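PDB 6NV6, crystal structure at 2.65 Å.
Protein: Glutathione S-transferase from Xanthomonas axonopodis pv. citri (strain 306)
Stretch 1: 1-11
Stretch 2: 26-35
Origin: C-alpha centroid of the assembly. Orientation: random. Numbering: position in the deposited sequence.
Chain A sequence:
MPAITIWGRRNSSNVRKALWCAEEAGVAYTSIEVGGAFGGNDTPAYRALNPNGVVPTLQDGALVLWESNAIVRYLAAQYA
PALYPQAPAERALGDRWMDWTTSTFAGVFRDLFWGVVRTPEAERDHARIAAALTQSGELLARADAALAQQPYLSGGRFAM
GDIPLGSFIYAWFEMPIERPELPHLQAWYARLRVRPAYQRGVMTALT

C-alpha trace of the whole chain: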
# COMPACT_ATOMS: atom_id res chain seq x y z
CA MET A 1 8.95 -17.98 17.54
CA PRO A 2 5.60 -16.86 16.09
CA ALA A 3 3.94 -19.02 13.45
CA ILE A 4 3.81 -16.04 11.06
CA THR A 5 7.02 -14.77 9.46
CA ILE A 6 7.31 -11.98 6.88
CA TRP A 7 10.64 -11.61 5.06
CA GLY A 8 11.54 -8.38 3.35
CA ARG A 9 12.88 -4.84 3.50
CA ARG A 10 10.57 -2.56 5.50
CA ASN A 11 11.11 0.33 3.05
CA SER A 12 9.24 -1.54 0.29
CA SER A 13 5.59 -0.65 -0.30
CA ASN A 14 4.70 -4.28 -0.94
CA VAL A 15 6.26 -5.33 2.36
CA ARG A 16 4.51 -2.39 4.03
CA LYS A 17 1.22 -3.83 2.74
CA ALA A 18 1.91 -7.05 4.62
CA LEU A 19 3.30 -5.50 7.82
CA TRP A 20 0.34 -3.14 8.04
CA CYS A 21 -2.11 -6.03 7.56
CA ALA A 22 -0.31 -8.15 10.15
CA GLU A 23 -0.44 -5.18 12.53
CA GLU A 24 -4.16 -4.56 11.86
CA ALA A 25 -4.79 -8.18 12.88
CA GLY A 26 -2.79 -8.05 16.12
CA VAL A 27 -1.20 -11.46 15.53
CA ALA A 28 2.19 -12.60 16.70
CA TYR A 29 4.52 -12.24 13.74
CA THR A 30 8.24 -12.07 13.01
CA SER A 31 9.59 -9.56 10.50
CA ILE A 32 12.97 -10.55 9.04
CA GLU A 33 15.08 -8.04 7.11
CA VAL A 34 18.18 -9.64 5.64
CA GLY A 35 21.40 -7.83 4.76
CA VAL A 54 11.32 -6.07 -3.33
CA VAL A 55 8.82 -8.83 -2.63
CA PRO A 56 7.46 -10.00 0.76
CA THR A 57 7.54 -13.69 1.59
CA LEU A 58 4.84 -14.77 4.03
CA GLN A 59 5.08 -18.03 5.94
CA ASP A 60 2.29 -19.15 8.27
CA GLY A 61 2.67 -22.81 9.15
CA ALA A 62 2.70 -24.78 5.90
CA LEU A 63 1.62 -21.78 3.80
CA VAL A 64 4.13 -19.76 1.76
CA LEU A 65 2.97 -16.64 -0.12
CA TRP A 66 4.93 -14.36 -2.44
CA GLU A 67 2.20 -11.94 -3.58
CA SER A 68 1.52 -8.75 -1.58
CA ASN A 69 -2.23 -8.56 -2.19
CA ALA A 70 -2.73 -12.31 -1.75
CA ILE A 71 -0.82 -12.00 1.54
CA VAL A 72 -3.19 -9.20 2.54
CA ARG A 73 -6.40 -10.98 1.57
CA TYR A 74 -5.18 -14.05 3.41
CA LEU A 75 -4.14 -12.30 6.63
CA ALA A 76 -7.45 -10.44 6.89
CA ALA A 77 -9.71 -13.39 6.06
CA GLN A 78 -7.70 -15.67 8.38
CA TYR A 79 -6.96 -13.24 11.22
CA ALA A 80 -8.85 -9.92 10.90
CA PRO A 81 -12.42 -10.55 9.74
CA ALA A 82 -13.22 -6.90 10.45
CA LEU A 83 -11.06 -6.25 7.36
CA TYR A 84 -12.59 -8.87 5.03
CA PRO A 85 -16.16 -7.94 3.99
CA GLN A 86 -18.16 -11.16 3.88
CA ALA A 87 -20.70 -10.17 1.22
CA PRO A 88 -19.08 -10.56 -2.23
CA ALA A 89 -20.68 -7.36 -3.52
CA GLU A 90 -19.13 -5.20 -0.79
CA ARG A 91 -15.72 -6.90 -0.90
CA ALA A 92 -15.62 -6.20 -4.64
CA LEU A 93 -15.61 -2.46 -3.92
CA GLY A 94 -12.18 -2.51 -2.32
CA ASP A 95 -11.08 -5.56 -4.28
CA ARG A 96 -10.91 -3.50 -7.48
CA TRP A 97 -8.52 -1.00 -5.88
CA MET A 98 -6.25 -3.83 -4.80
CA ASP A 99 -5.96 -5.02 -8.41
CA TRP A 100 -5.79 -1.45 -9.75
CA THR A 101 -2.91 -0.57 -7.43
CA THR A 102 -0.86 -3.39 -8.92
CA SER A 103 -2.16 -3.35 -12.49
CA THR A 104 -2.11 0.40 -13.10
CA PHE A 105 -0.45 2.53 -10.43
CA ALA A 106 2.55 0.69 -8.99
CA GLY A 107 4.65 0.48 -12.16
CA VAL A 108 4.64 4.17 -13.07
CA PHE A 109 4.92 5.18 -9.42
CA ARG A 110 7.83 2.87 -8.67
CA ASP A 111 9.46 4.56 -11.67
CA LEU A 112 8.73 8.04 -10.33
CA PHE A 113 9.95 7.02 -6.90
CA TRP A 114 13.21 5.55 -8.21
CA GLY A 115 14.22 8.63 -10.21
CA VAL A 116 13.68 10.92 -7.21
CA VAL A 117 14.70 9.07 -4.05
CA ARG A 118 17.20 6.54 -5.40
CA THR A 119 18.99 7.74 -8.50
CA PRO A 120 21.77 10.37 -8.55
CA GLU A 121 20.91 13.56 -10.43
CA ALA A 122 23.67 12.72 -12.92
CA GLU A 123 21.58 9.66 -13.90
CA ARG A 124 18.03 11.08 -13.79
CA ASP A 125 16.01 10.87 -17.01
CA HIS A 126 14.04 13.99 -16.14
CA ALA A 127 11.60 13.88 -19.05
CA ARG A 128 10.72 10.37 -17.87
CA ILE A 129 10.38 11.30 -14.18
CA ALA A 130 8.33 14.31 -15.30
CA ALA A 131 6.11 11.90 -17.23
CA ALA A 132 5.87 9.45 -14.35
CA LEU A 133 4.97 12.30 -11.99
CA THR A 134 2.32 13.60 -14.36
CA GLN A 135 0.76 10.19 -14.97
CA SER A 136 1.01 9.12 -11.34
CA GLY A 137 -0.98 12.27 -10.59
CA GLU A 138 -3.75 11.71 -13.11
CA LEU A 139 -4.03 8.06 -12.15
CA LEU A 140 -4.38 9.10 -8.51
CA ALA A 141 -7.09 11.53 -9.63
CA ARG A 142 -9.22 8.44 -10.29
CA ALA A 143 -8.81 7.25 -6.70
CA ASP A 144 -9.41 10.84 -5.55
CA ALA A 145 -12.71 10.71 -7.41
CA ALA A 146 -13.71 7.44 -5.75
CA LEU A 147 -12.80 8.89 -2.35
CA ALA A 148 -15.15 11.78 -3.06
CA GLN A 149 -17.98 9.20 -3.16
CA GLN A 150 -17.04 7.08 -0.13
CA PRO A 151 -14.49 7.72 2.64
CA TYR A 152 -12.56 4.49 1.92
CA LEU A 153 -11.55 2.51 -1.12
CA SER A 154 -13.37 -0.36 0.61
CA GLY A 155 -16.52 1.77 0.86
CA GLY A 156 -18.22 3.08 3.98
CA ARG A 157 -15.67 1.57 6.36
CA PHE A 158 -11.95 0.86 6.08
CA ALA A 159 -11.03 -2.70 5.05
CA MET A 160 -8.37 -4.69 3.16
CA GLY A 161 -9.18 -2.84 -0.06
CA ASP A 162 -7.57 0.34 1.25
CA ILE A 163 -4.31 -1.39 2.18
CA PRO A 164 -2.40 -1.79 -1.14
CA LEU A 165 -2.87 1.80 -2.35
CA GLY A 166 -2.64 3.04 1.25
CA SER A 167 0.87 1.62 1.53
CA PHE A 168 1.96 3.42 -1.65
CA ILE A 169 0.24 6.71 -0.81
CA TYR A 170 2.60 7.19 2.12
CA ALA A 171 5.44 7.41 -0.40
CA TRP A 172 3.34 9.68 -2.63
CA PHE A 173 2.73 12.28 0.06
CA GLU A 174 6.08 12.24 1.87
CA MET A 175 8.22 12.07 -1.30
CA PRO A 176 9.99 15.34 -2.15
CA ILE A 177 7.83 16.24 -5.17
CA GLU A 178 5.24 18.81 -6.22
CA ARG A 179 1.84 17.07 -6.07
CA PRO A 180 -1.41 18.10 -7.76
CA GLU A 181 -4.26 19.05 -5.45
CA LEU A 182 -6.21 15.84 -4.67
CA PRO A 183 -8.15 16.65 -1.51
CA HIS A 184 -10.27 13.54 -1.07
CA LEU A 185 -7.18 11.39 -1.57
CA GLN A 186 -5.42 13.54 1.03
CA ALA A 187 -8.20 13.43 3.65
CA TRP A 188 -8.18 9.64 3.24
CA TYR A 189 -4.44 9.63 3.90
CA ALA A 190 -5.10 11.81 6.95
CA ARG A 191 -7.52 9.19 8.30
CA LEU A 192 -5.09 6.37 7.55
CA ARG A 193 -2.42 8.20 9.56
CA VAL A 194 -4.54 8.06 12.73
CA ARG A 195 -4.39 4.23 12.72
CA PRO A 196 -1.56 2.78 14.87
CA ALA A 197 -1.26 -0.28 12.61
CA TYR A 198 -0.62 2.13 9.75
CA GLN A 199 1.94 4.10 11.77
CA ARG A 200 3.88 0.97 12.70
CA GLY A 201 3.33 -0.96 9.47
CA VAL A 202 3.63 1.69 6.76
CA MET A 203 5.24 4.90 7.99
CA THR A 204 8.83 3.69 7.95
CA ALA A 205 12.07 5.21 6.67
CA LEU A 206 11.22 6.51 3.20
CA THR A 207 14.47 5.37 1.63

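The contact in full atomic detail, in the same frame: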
# COMPACT_ATOMS: atom_id res chain seq x y z
N MET A 1 9.15 -19.04 18.53
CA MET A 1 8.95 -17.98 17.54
C MET A 1 7.55 -18.06 16.94
O MET A 1 7.02 -19.16 16.77
CB MET A 1 10.01 -18.06 16.44
CG MET A 1 11.37 -17.49 16.83
SD MET A 1 11.36 -15.73 17.24
CE MET A 1 11.37 -15.76 19.04
N PRO A 2 6.96 -16.89 16.63
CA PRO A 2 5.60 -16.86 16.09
C PRO A 2 5.44 -17.68 14.82
O PRO A 2 6.36 -17.82 14.01
CB PRO A 2 5.36 -15.37 15.82
CG PRO A 2 6.30 -14.67 16.73
CD PRO A 2 7.50 -15.54 16.86
N ALA A 3 4.23 -18.22 14.64
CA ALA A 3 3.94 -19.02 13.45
C ALA A 3 4.06 -18.21 12.17
O ALA A 3 4.33 -18.78 11.11
CB ALA A 3 2.54 -19.62 13.56
N ILE A 4 3.85 -16.89 12.24
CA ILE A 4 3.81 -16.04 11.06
C ILE A 4 5.16 -15.35 10.92
O ILE A 4 5.61 -14.67 11.85
CB ILE A 4 2.68 -15.01 11.14
CG1 ILE A 4 1.32 -15.67 10.90
CG2 ILE A 4 2.91 -13.89 10.12
CD1 ILE A 4 0.15 -14.83 11.33
N THR A 5 5.79 -15.49 9.76
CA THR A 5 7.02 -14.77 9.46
C THR A 5 6.87 -14.05 8.13
O THR A 5 6.34 -14.61 7.16
CB THR A 5 8.21 -15.73 9.44
OG1 THR A 5 8.24 -16.46 10.67
CG2 THR A 5 9.52 -14.98 9.27
N ILE A 6 7.36 -12.81 8.08
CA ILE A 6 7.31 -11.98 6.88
C ILE A 6 8.73 -11.51 6.57
O ILE A 6 9.29 -10.68 7.30
CB ILE A 6 6.36 -10.79 7.05
CG1 ILE A 6 4.93 -11.27 7.28
CG2 ILE A 6 6.44 -9.86 5.86
CD1 ILE A 6 3.93 -10.17 7.65
N TRP A 7 9.32 -12.04 5.50
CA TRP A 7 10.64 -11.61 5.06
C TRP A 7 10.52 -10.41 4.16
O TRP A 7 9.62 -10.34 3.32
CB TRP A 7 11.35 -12.73 4.29
CG TRP A 7 11.90 -13.84 5.12
CD1 TRP A 7 13.19 -13.97 5.58
CD2 TRP A 7 11.20 -14.99 5.57
NE1 TRP A 7 13.32 -15.13 6.29
CE2 TRP A 7 12.11 -15.77 6.31
CE3 TRP A 7 9.89 -15.43 5.43
CZ2 TRP A 7 11.74 -16.98 6.90
CZ3 TRP A 7 9.52 -16.62 6.02
CH2 TRP A 7 10.45 -17.39 6.74
N GLY A 8 11.43 -9.46 4.32
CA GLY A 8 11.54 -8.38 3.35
C GLY A 8 11.88 -7.03 3.94
O GLY A 8 11.60 -6.72 5.10
N ARG A 9 12.52 -6.20 3.11
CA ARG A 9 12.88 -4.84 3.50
C ARG A 9 11.64 -4.02 3.85
O ARG A 9 10.64 -4.02 3.11
CB ARG A 9 13.67 -4.17 2.37
N ARG A 10 11.70 -3.32 4.98
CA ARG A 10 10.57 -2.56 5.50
C ARG A 10 10.35 -1.24 4.77
O ARG A 10 9.34 -0.59 5.00
CB ARG A 10 10.78 -2.32 7.00
CG ARG A 10 11.17 -3.62 7.70
CD ARG A 10 11.42 -3.51 9.20
NE ARG A 10 11.73 -4.84 9.74
CZ ARG A 10 12.78 -5.13 10.49
NH1 ARG A 10 13.64 -4.19 10.84
NH2 ARG A 10 12.97 -6.38 10.91
N ASN A 11 11.26 -0.86 3.87
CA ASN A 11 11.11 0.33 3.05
C ASN A 11 10.52 0.03 1.68
O ASN A 11 10.54 0.89 0.79
CB ASN A 11 12.47 1.03 2.89
CG ASN A 11 13.42 0.28 1.97
OD1 ASN A 11 13.33 -0.95 1.84
ND2 ASN A 11 14.33 1.00 1.34
N GLY A 26 -3.26 -7.86 14.77
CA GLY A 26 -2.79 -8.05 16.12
C GLY A 26 -2.05 -9.34 16.36
O GLY A 26 -1.70 -9.62 17.52
N VAL A 27 -1.76 -10.13 15.32
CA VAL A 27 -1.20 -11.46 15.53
C VAL A 27 0.28 -11.37 15.88
O VAL A 27 0.98 -10.39 15.58
CB VAL A 27 -1.42 -12.35 14.30
CG1 VAL A 27 -2.90 -12.63 14.09
CG2 VAL A 27 -0.80 -11.71 13.06
N ALA A 28 0.76 -12.42 16.54
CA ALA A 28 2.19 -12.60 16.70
C ALA A 28 2.81 -12.82 15.33
O ALA A 28 2.39 -13.72 14.59
CB ALA A 28 2.47 -13.78 17.61
N TYR A 29 3.80 -12.00 14.98
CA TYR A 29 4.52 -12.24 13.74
C TYR A 29 5.97 -11.81 13.91
O TYR A 29 6.29 -10.92 14.71
CB TYR A 29 3.88 -11.53 12.53
CG TYR A 29 4.06 -10.02 12.51
CD1 TYR A 29 3.25 -9.19 13.27
CD2 TYR A 29 5.06 -9.43 11.73
CE1 TYR A 29 3.42 -7.82 13.27
CE2 TYR A 29 5.23 -8.06 11.73
CZ TYR A 29 4.40 -7.26 12.50
OH TYR A 29 4.56 -5.89 12.51
N THR A 30 6.84 -12.46 13.16
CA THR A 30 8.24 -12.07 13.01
C THR A 30 8.42 -11.35 11.68
O THR A 30 7.91 -11.80 10.64
CB THR A 30 9.16 -13.29 13.06
OG1 THR A 30 8.91 -14.02 14.27
CG2 THR A 30 10.61 -12.89 12.97
N SER A 31 9.16 -10.25 11.71
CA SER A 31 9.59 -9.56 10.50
C SER A 31 11.10 -9.71 10.37
O SER A 31 11.84 -9.22 11.22
CB SER A 31 9.22 -8.08 10.54
OG SER A 31 9.99 -7.35 9.60
N ILE A 32 11.55 -10.34 9.29
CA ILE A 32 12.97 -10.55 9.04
C ILE A 32 13.41 -9.66 7.89
O ILE A 32 12.80 -9.67 6.81
CB ILE A 32 13.30 -12.03 8.75
CG1 ILE A 32 12.92 -12.91 9.94
CG2 ILE A 32 14.78 -12.18 8.40
CD1 ILE A 32 13.22 -14.38 9.73
N GLU A 33 14.46 -8.89 8.12
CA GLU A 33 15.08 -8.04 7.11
C GLU A 33 16.53 -8.48 6.98
O GLU A 33 17.32 -8.31 7.91
CB GLU A 33 14.99 -6.57 7.50
CG GLU A 33 15.05 -5.61 6.34
CD GLU A 33 14.90 -4.17 6.79
OE1 GLU A 33 15.37 -3.85 7.90
OE2 GLU A 33 14.31 -3.36 6.05
N VAL A 34 16.87 -9.06 5.85
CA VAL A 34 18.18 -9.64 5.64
C VAL A 34 19.11 -8.58 5.05
O VAL A 34 18.67 -7.65 4.37
CB VAL A 34 18.08 -10.90 4.74
CG1 VAL A 34 19.45 -11.52 4.48
CG2 VAL A 34 17.15 -11.92 5.38
N GLY A 35 20.40 -8.72 5.32
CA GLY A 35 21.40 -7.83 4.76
C GLY A 35 22.60 -8.56 4.22
O GLY A 35 23.41 -8.00 3.47
O HOH W 1 9.79 -8.15 6.90

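The two stretches pair as neighbouring parallel strands, whose axes approach to 4.6 Å and diverge by 19°. Together they bury 820 Å², summed over both sides.

Stretch 2 enters from a helix. G26, the first residue to leave helical geometry, has phi 77°, a value that by itself favours glycine; it makes no contact with stretch 1. V27 points toward stretch 1, and its CG2 lies 3.7 Å from I4 CD1, an apolar contact between branched side chains. A28 adds another, its CB 3.8 Å from P2 CB. P2 brings its ring atoms against A28 and T30.

Y29 CA lies 3.3 Å from I4 O in a CA-H...O contact, and Y29 CB packs 3.5 Å from I4 CG2. With chi1 at 73° (p), the ring leads away from stretch 1, although Y29 CD2 still comes within 4.3 Å of I6 CD1; the hydroxyl is hydrogen-bonded elsewhere in the structure. I4 and I6 are buried on this face, as suits their purely hydrocarbon side chains.

The regular ladder of hydrogen bonds is evident from T30, which uses both backbone polar groups: its N donates to I4 O (2.8 Å, 169°), and its O accepts from I6 N (2.8 Å, 158°). The same T30 O lies 3.3 Å from T5 CA. The side chains of T30 and T5 share a face, both beta-branched and both near chi1 -55° (m), with T5 OG1 4.1 Å from T30 CB. T30 OG1 also sits 3.3 Å from P2 CD.

S31 returns to the face of I4 and I6. Its small side chain, chi1 162° (t), presents OG to R10, whose NE donates to S31 OG at 3.1 Å (163°). R10 NH2 donates to S31 O at 3.1 Å and, weakly, to S31 OG at 3.4 Å. Chi2 and chi3 of R10 are both t, so an extended chain carries the guanidinium to this site, where S31 OG lies near its plane. One water bridges the two stretches, its O hydrogen-bonded to S31 OG at 2.8 Å, I6 O at 2.6 Å and G8 O at 2.9 Å.

I32 repeats the ladder: I32 N donates to I6 O (3.0 Å, 159°), and G8 N donates to I32 O (2.8 Å, 165°). Its side chain joins T5 and W7 on the T30 face, with I32 CG2 3.7 Å from W7 CD1 and I32 CD1 3.8 Å from T5 CG2. G8 has phi 144° and psi 153°, angles at which a CB would jam against the carbonyl O of W7, so the backbone itself calls for glycine.

E33 points toward stretch 1 and replaces the ladder with side-chain bonding. Its OE2 accepts from R10 N (2.8 Å, 167°), while E33 OE1 is 3.4 Å from R10 NH1. That salt bridge is one of charge alone, since OE1 lies over a guanidinium face. V34 contributes little, its CG2 4.5 Å from W7 CD1 at the ring edge, and G35 makes no contact.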